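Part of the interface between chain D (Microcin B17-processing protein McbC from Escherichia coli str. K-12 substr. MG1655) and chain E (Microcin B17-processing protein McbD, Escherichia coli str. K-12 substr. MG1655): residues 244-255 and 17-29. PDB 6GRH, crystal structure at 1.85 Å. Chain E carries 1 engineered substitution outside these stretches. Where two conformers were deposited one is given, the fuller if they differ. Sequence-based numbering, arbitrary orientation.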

# COMPACT_ATOMS: atom_id res chain seq x y z
N ALA D 244 -1.07 -24.15 2.47
CA ALA D 244 -2.24 -23.85 3.30
C ALA D 244 -3.45 -24.74 2.96
O ALA D 244 -4.05 -25.32 3.86
CB ALA D 244 -2.60 -22.37 3.23
N LYS D 245 -3.77 -24.85 1.67
CA LYS D 245 -4.92 -25.62 1.19
C LYS D 245 -4.76 -27.10 1.57
O LYS D 245 -5.72 -27.74 2.07
CB LYS D 245 -5.02 -25.47 -0.32
CG LYS D 245 -6.10 -26.29 -1.04
CD LYS D 245 -7.46 -25.61 -0.93
CE LYS D 245 -8.54 -26.44 -1.63
NZ LYS D 245 -9.46 -25.58 -2.44
N THR D 246 -3.55 -27.62 1.37
CA THR D 246 -3.23 -29.04 1.61
C THR D 246 -3.37 -29.41 3.09
O THR D 246 -3.86 -30.47 3.43
CB THR D 246 -1.82 -29.38 1.05
OG1 THR D 246 -1.82 -29.10 -0.35
CG2 THR D 246 -1.49 -30.86 1.21
N MET D 247 -2.98 -28.48 3.94
CA MET D 247 -3.16 -28.58 5.40
C MET D 247 -4.57 -28.20 5.91
O MET D 247 -4.82 -28.26 7.13
CB MET D 247 -2.10 -27.71 6.09
CG MET D 247 -0.68 -28.22 5.86
SD MET D 247 0.56 -27.07 6.49
CE MET D 247 0.32 -27.26 8.23
N ASN D 248 -5.47 -27.84 5.01
CA ASN D 248 -6.81 -27.36 5.32
C ASN D 248 -6.81 -26.11 6.21
O ASN D 248 -7.73 -25.91 7.01
CB ASN D 248 -7.67 -28.49 5.90
CG ASN D 248 -8.04 -29.52 4.86
OD1 ASN D 248 -8.42 -29.17 3.74
ND2 ASN D 248 -7.93 -30.78 5.20
N LEU D 249 -5.82 -25.25 6.04
CA LEU D 249 -5.80 -23.98 6.76
C LEU D 249 -6.68 -22.96 6.02
O LEU D 249 -6.71 -22.95 4.79
CB LEU D 249 -4.39 -23.43 6.86
CG LEU D 249 -3.31 -24.24 7.58
CD1 LEU D 249 -2.01 -23.45 7.57
CD2 LEU D 249 -3.71 -24.56 8.98
N ASP D 250 -7.32 -22.08 6.78
CA ASP D 250 -8.10 -20.97 6.21
C ASP D 250 -7.20 -19.74 6.08
O ASP D 250 -6.86 -19.07 7.09
CB ASP D 250 -9.30 -20.67 7.09
CG ASP D 250 -10.32 -19.71 6.41
OD1 ASP D 250 -9.97 -18.83 5.58
OD2 ASP D 250 -11.53 -19.84 6.75
N GLN D 251 -6.83 -19.44 4.83
CA GLN D 251 -5.90 -18.35 4.52
C GLN D 251 -6.37 -16.96 4.87
O GLN D 251 -5.56 -16.06 4.93
CB GLN D 251 -5.52 -18.38 3.04
CG GLN D 251 -4.56 -19.50 2.70
CD GLN D 251 -4.38 -19.62 1.21
OE1 GLN D 251 -3.64 -18.84 0.64
NE2 GLN D 251 -5.13 -20.53 0.57
N ARG D 252 -7.67 -16.78 5.12
CA ARG D 252 -8.17 -15.52 5.71
C ARG D 252 -7.72 -15.29 7.15
O ARG D 252 -7.66 -14.15 7.61
CB ARG D 252 -9.70 -15.44 5.65
CG ARG D 252 -10.26 -15.39 4.23
CD ARG D 252 -11.76 -15.67 4.20
NE ARG D 252 -12.09 -17.00 4.70
CZ ARG D 252 -13.32 -17.52 4.73
NH1 ARG D 252 -14.37 -16.84 4.29
NH2 ARG D 252 -13.51 -18.75 5.21
N THR D 253 -7.39 -16.37 7.85
CA THR D 253 -7.02 -16.30 9.26
C THR D 253 -5.55 -16.57 9.50
O THR D 253 -4.95 -15.93 10.38
CB THR D 253 -7.87 -17.32 10.04
OG1 THR D 253 -9.22 -16.88 10.01
CG2 THR D 253 -7.45 -17.47 11.48
N VAL D 254 -4.99 -17.54 8.77
CA VAL D 254 -3.69 -18.13 9.08
C VAL D 254 -2.88 -18.41 7.80
O VAL D 254 -3.44 -18.78 6.76
CB VAL D 254 -3.84 -19.36 10.01
CG1 VAL D 254 -4.74 -20.44 9.43
CG2 VAL D 254 -2.50 -19.98 10.39
N ALA D 255 -1.58 -18.12 7.85
CA ALA D 255 -0.70 -18.26 6.68
C ALA D 255 0.61 -18.94 7.13
O ALA D 255 1.12 -18.63 8.18
CB ALA D 255 -0.43 -16.90 6.02
N ALA E 17 -18.74 -8.76 13.97
CA ALA E 17 -17.48 -9.47 13.73
C ALA E 17 -17.73 -10.88 13.16
O ALA E 17 -18.65 -11.58 13.55
CB ALA E 17 -16.67 -9.54 15.00
N MET E 18 -16.91 -11.24 12.18
CA MET E 18 -16.82 -12.61 11.70
C MET E 18 -15.58 -13.17 12.38
O MET E 18 -14.49 -12.61 12.27
CB MET E 18 -16.68 -12.61 10.20
CG MET E 18 -16.58 -13.98 9.58
SD MET E 18 -16.39 -13.80 7.79
CE MET E 18 -14.65 -14.10 7.57
N SER E 19 -15.74 -14.26 13.09
CA SER E 19 -14.62 -14.88 13.79
C SER E 19 -13.58 -15.55 12.86
O SER E 19 -13.94 -16.29 11.96
CB SER E 19 -15.13 -15.90 14.81
OG SER E 19 -14.01 -16.51 15.42
N PRO E 20 -12.27 -15.28 13.08
CA PRO E 20 -11.25 -16.11 12.46
C PRO E 20 -11.39 -17.56 12.86
O PRO E 20 -11.94 -17.86 13.94
CB PRO E 20 -9.94 -15.58 13.09
CG PRO E 20 -10.26 -14.23 13.55
CD PRO E 20 -11.69 -14.26 13.97
N LYS E 21 -10.90 -18.45 12.00
CA LYS E 21 -10.84 -19.87 12.29
C LYS E 21 -9.64 -20.45 11.56
O LYS E 21 -9.31 -20.02 10.45
CB LYS E 21 -12.13 -20.56 11.82
CG LYS E 21 -12.21 -20.70 10.30
CD LYS E 21 -13.60 -21.15 9.85
CE LYS E 21 -13.77 -20.91 8.36
NZ LYS E 21 -15.15 -21.13 7.85
N LEU E 22 -8.96 -21.41 12.19
CA LEU E 22 -7.82 -22.06 11.56
C LEU E 22 -8.22 -23.02 10.44
O LEU E 22 -7.52 -23.10 9.44
CB LEU E 22 -6.99 -22.81 12.60
CG LEU E 22 -6.30 -22.02 13.71
CD1 LEU E 22 -5.40 -22.94 14.52
CD2 LEU E 22 -5.48 -20.88 13.15
N ASN E 23 -9.33 -23.73 10.64
CA ASN E 23 -9.78 -24.84 9.80
C ASN E 23 -10.75 -24.35 8.70
O ASN E 23 -11.87 -23.89 8.98
CB ASN E 23 -10.50 -25.85 10.70
CG ASN E 23 -10.90 -27.12 9.99
OD1 ASN E 23 -10.85 -27.20 8.76
ND2 ASN E 23 -11.29 -28.12 10.76
N ARG E 24 -10.32 -24.47 7.44
CA ARG E 24 -11.13 -24.01 6.32
C ARG E 24 -12.44 -24.79 6.18
O ARG E 24 -13.41 -24.28 5.64
CB ARG E 24 -10.35 -24.03 5.00
CG ARG E 24 -10.14 -25.40 4.40
CD ARG E 24 -9.30 -25.35 3.14
NE ARG E 24 -9.40 -26.62 2.45
CZ ARG E 24 -10.37 -26.96 1.59
NH1 ARG E 24 -11.33 -26.10 1.26
NH2 ARG E 24 -10.35 -28.16 1.03
N ASN E 25 -12.44 -26.02 6.70
CA ASN E 25 -13.62 -26.86 6.73
C ASN E 25 -14.57 -26.70 7.90
O ASN E 25 -15.56 -27.41 7.95
CB ASN E 25 -13.20 -28.32 6.55
CG ASN E 25 -12.64 -28.58 5.18
OD1 ASN E 25 -13.23 -28.13 4.20
ND2 ASN E 25 -11.48 -29.23 5.10
N MET E 26 -14.31 -25.80 8.85
CA MET E 26 -15.31 -25.53 9.87
C MET E 26 -16.21 -24.41 9.36
O MET E 26 -15.79 -23.62 8.51
CB MET E 26 -14.68 -25.21 11.22
CG MET E 26 -14.20 -26.46 11.98
SD MET E 26 -15.54 -27.54 12.57
CE MET E 26 -14.71 -28.74 13.62
N PRO E 27 -17.46 -24.35 9.86
CA PRO E 27 -18.35 -23.25 9.47
C PRO E 27 -17.82 -21.92 9.98
O PRO E 27 -17.08 -21.87 10.93
CB PRO E 27 -19.69 -23.60 10.12
CG PRO E 27 -19.47 -24.76 11.00
CD PRO E 27 -18.11 -25.34 10.74
N THR E 28 -18.18 -20.86 9.27
CA THR E 28 -17.89 -19.52 9.69
C THR E 28 -18.95 -19.13 10.71
O THR E 28 -20.11 -19.48 10.54
CB THR E 28 -17.95 -18.57 8.47
OG1 THR E 28 -16.88 -18.88 7.58
CG2 THR E 28 -17.85 -17.09 8.87
N PHE E 29 -18.52 -18.37 11.71
CA PHE E 29 -19.36 -17.87 12.77
C PHE E 29 -19.28 -16.36 12.74
O PHE E 29 -18.18 -15.79 12.73
CB PHE E 29 -18.83 -18.39 14.09
CG PHE E 29 -19.60 -17.91 15.29
CD1 PHE E 29 -20.79 -18.55 15.70
CD2 PHE E 29 -19.14 -16.82 16.04
CE1 PHE E 29 -21.49 -18.09 16.82
CE2 PHE E 29 -19.83 -16.38 17.17
CZ PHE E 29 -21.00 -17.02 17.56
O HOH W 1 -7.33 -29.63 0.93

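The contact is a short backbone bridge between two loops, flanked by side-chain hydrogen bonds and a cluster of charged groups, with 663 Å² buried over both sides. Its centre is the pairing of Leu D249 with Asn E23, whose CA atoms lie 5.1 Å apart. Arg E24 N donates to Asn D248 O (3.0 Å, 173°), and Asp D250 N donates to Leu E22 O (2.9 Å, 154°); Leu D249 CA adds a CA-H...O contact to Leu E22 O at 3.3 Å. Asn D248, at positive phi (58°), ends the helix in a Schellman motif, a conformation asparagine tolerates well, and its m rotamer lets OD1 accept from Arg E24 NE (3.0 Å, 138°) near the guanidinium plane. Over one face of that guanidinium lies Lys D245, with CE 3.6 Å from Arg E24 NH2. Arg E24 has the largest area covered by the other stretch, 107 Å².

Asp D250 is clamped by Arg D252 in a salt bridge (OD2 to NH2, 2.7 Å; OD1 to NE, 2.9 Å, 174°). Asp D250 OD2 also forms a long salt bridge with Lys E21 NZ at 4.0 Å, so two cationic groups, Arg D252 NH2 and Lys E21 NZ, 3.9 Å apart, share one carboxylate oxygen, which offsets part of the repulsion between them. Further along, Lys E21 N donates to Thr D253 OG1 (3.0 Å, 149°), while Val D254 CG1 packs on Leu E22 CD2 at 3.8 Å, an apolar contact between buried residues.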